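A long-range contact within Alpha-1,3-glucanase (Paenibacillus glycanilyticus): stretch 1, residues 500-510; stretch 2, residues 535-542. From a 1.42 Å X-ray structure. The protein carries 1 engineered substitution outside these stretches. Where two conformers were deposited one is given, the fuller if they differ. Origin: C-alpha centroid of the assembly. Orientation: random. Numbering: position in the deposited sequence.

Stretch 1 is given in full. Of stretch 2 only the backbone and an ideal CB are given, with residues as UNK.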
# COMPACT_ATOMS: atom_id res chain seq x y z
N ASN A 500 -9.16 -24.87 -17.12
CA ASN A 500 -9.95 -25.19 -15.93
C ASN A 500 -11.39 -24.70 -16.07
O ASN A 500 -12.33 -25.41 -15.67
CB ASN A 500 -9.29 -24.59 -14.69
CG ASN A 500 -7.82 -24.95 -14.60
OD1 ASN A 500 -7.02 -24.55 -15.45
ND2 ASN A 500 -7.46 -25.72 -13.58
N ASN A 501 -11.59 -23.51 -16.63
CA ASN A 501 -12.91 -22.97 -16.95
C ASN A 501 -13.88 -23.12 -15.78
O ASN A 501 -15.00 -23.63 -15.92
CB ASN A 501 -13.47 -23.57 -18.24
CG ASN A 501 -12.58 -23.30 -19.43
OD1 ASN A 501 -11.74 -22.39 -19.39
ND2 ASN A 501 -12.75 -24.07 -20.50
N MET A 502 -13.44 -22.66 -14.61
CA MET A 502 -14.30 -22.68 -13.44
C MET A 502 -15.49 -21.75 -13.64
O MET A 502 -15.34 -20.59 -14.04
CB MET A 502 -13.50 -22.26 -12.20
CG MET A 502 -12.24 -23.10 -11.97
SD MET A 502 -12.56 -24.87 -11.74
CE MET A 502 -13.24 -24.86 -10.09
N VAL A 503 -16.69 -22.26 -13.37
CA VAL A 503 -17.91 -21.50 -13.60
C VAL A 503 -18.09 -20.49 -12.46
O VAL A 503 -18.33 -20.88 -11.31
CB VAL A 503 -19.14 -22.42 -13.73
CG1 VAL A 503 -20.41 -21.60 -13.82
CG2 VAL A 503 -18.99 -23.31 -14.96
N MET A 504 -17.98 -19.20 -12.78
CA MET A 504 -18.22 -18.15 -11.79
C MET A 504 -19.70 -18.13 -11.41
O MET A 504 -20.56 -18.03 -12.28
CB MET A 504 -17.87 -16.79 -12.39
CG MET A 504 -16.44 -16.63 -12.84
SD MET A 504 -16.11 -14.88 -13.16
CE MET A 504 -14.44 -15.01 -13.81
N GLN A 505 -19.99 -18.19 -10.10
CA GLN A 505 -21.36 -18.16 -9.61
C GLN A 505 -21.52 -17.10 -8.53
O GLN A 505 -20.59 -16.84 -7.76
CB GLN A 505 -21.79 -19.54 -9.08
CG GLN A 505 -21.81 -20.59 -10.18
CD GLN A 505 -22.41 -21.91 -9.73
OE1 GLN A 505 -22.16 -22.38 -8.63
NE2 GLN A 505 -23.22 -22.52 -10.59
N ASN A 506 -22.71 -16.51 -8.48
CA ASN A 506 -23.02 -15.45 -7.50
C ASN A 506 -21.96 -14.35 -7.49
O ASN A 506 -21.40 -14.01 -6.45
CB ASN A 506 -23.21 -16.02 -6.09
CG ASN A 506 -24.41 -16.92 -5.98
OD1 ASN A 506 -25.30 -16.90 -6.84
ND2 ASN A 506 -24.46 -17.71 -4.91
N ILE A 507 -21.70 -13.80 -8.68
CA ILE A 507 -20.83 -12.64 -8.84
C ILE A 507 -21.75 -11.47 -9.14
O ILE A 507 -22.39 -11.43 -10.20
CB ILE A 507 -19.83 -12.83 -9.99
CG1 ILE A 507 -19.18 -14.22 -9.94
CG2 ILE A 507 -18.80 -11.69 -10.01
CD1 ILE A 507 -18.32 -14.47 -8.71
N ARG A 508 -21.83 -10.50 -8.23
CA ARG A 508 -22.78 -9.41 -8.37
C ARG A 508 -22.07 -8.08 -8.17
O ARG A 508 -21.20 -7.96 -7.31
CB ARG A 508 -23.92 -9.52 -7.36
CG ARG A 508 -24.68 -10.84 -7.44
CD ARG A 508 -24.10 -11.84 -6.45
NE ARG A 508 -24.47 -11.48 -5.08
CZ ARG A 508 -23.81 -11.87 -4.00
NH1 ARG A 508 -22.73 -12.63 -4.11
NH2 ARG A 508 -24.24 -11.50 -2.80
N VAL A 509 -22.47 -7.09 -8.97
CA VAL A 509 -21.90 -5.75 -8.98
C VAL A 509 -23.06 -4.78 -8.84
O VAL A 509 -24.01 -4.83 -9.63
CB VAL A 509 -21.14 -5.50 -10.30
CG1 VAL A 509 -20.44 -4.15 -10.27
CG2 VAL A 509 -20.13 -6.62 -10.57
N GLU A 510 -23.00 -3.89 -7.84
CA GLU A 510 -24.12 -3.00 -7.53
C GLU A 510 -23.62 -1.60 -7.21
O GLU A 510 -22.71 -1.44 -6.39
CB GLU A 510 -24.90 -3.53 -6.32
CG GLU A 510 -25.37 -4.97 -6.42
CD GLU A 510 -25.99 -5.48 -5.13
OE1 GLU A 510 -25.84 -4.82 -4.07
OE2 GLU A 510 -26.63 -6.56 -5.17
N UNK A 535 -14.51 -16.22 -20.59
CA UNK A 535 -14.92 -16.42 -19.21
C UNK A 535 -16.13 -17.35 -19.13
O UNK A 535 -16.95 -17.42 -20.05
CB UNK A 535 -15.24 -15.08 -18.55
N UNK A 536 -16.24 -18.04 -17.99
CA UNK A 536 -17.29 -19.03 -17.75
C UNK A 536 -18.13 -18.63 -16.56
O UNK A 536 -17.60 -18.32 -15.49
CB UNK A 536 -16.69 -20.42 -17.53
N UNK A 537 -19.45 -18.67 -16.74
CA UNK A 537 -20.39 -18.39 -15.66
C UNK A 537 -21.18 -17.14 -15.96
O UNK A 537 -21.89 -17.07 -16.96
CB UNK A 537 -19.66 -18.24 -14.32
N UNK A 538 -21.06 -16.13 -15.11
CA UNK A 538 -21.73 -14.88 -15.40
C UNK A 538 -21.59 -13.92 -14.23
O UNK A 538 -20.97 -14.23 -13.21
CB UNK A 538 -23.21 -15.12 -15.72
N UNK A 539 -22.16 -12.73 -14.42
CA UNK A 539 -22.19 -11.73 -13.37
C UNK A 539 -23.41 -10.85 -13.56
O UNK A 539 -23.86 -10.63 -14.68
CB UNK A 539 -20.91 -10.89 -13.37
N UNK A 540 -23.94 -10.34 -12.44
CA UNK A 540 -25.09 -9.45 -12.44
C UNK A 540 -24.64 -8.02 -12.18
O UNK A 540 -23.71 -7.79 -11.41
CB UNK A 540 -26.12 -9.89 -11.39
N UNK A 541 -25.33 -7.08 -12.82
CA UNK A 541 -25.00 -5.66 -12.74
C UNK A 541 -26.27 -4.88 -12.43
O UNK A 541 -27.25 -4.97 -13.17
CB UNK A 541 -24.36 -5.17 -14.04
N UNK A 542 -26.24 -4.12 -11.33
CA UNK A 542 -27.35 -3.26 -10.94
C UNK A 542 -26.78 -1.87 -10.72
O UNK A 542 -25.85 -1.70 -9.92
CB UNK A 542 -28.06 -3.78 -9.69

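Position 535 comes first, and its CA-to-CB bond runs sideways to stretch 1. The nearest atom on offer is Met504 CE, 4.8 Å from the ideal CB, so the visible atoms constrain it little and several small or medium side chains would suit. The deposited residue is Ala535, whose methyl group makes no close contact here.

Position 536 points toward stretch 1. Its ideal CB lies 3.7 Å from Met502 O and 4.3 Å from Val503 CA, and beyond it stands the side chain of Asn501, a flat amide on a short stem. Phi/psi of -120/131 is ordinary extended geometry. A long or flat side chain could reach along this surface, so an aromatic, a methionine or an arginine would all be reasonable. The deposited residue is Tyr536. With chi1 at -82° (m), its ring lies against Asn501: CB of Asn501 sits 3.6 Å from the ring centroid and only 7° off the normal, a CH-pi contact over the face. The backbone contributes independently of side-chain identity, since Met504 N donates to Tyr536 O at 2.9 Å with an N-H...O angle of 168°.

At 537 the backbone decides. Phi/psi of 115/-119 would jam any CB against the preceding carbonyl oxygen, and the ideal CB would also lie 2.2 Å from Met504 O, a clash. Both tests call for glycine, and Gly537 is deposited. Without a side chain, its CA can approach Met504 O to 3.4 Å in a CA-H...O contact, while Val503 CG1 packs 3.7 Å from the same CA.

Position 538 has its ideal CB direction away from stretch 1, 5.2 Å from Met504 O, so the neighbouring stretch does not forbid a side chain. Phi/psi of 174/179 is almost fully extended, which glycine adopts readily. The residue is Gly538; its N gives a weak hydrogen bond to Met504 O (3.4 Å, 133°), and water 1 links Gly538 O (2.8 Å) to Ile507 N (2.9 Å).

At 539 CB points sideways, with Ile507 O 3.5 Å from its ideal position. The adjacent isoleucine favours a small apolar group, though others might turn aside. Ala539 supplies one, its CB 4.1 Å from Ile507 CG2.

The next three positions run parallel to stretch 1. Position 540 shares a sheet face with Arg508, whose CG is 4.3 Å from the ideal CB; small polar, threonine-like or acidic groups would suit. It is Ser540, with N donating to Ile507 O (2.9 Å) and O accepting from Val509 N (2.8 Å).

Position 541 joins Val509 on the other face, where an apolar branched or aromatic side chain fits. Phe541 places CD2 3.9 Å from Val509 CB, at an oblique angle to the ring.

Position 542 returns to the face of Arg508 and Glu510, with Glu510 CG 4.4 Å from the ideal CB. A beta-branched, polar or basic residue would serve. In Thr542, N donates to Val509 O (2.9 Å), and OG1 lies 2.7 Å from water 2, which donates to Val509 O (3.0 Å).

Stretch 2 535-542: AYGGASFT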
# COMPACT_ATOMS: atom_id res chain seq x y z
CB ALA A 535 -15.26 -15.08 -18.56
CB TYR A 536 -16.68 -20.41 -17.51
CG TYR A 536 -16.34 -21.13 -18.79
CD1 TYR A 536 -15.29 -20.69 -19.60
CD2 TYR A 536 -17.06 -22.24 -19.19
CE1 TYR A 536 -14.99 -21.34 -20.79
CE2 TYR A 536 -16.77 -22.89 -20.38
CZ TYR A 536 -15.74 -22.44 -21.17
OH TYR A 536 -15.45 -23.11 -22.34
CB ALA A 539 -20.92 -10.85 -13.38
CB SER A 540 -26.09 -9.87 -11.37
OG SER A 540 -26.55 -11.19 -11.59
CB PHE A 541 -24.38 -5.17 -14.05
CG PHE A 541 -23.13 -5.91 -14.42
CD1 PHE A 541 -23.20 -7.16 -15.01
CD2 PHE A 541 -21.88 -5.37 -14.14
CE1 PHE A 541 -22.05 -7.86 -15.34
CE2 PHE A 541 -20.73 -6.06 -14.47
CZ PHE A 541 -20.80 -7.31 -15.06
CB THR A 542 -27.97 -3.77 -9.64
OG1 THR A 542 -28.35 -5.14 -9.79
CG2 THR A 542 -29.20 -2.94 -9.27
O HOH W 1 -22.80 -14.72 -11.20
O HOH W 2 -26.25 -6.85 -9.49
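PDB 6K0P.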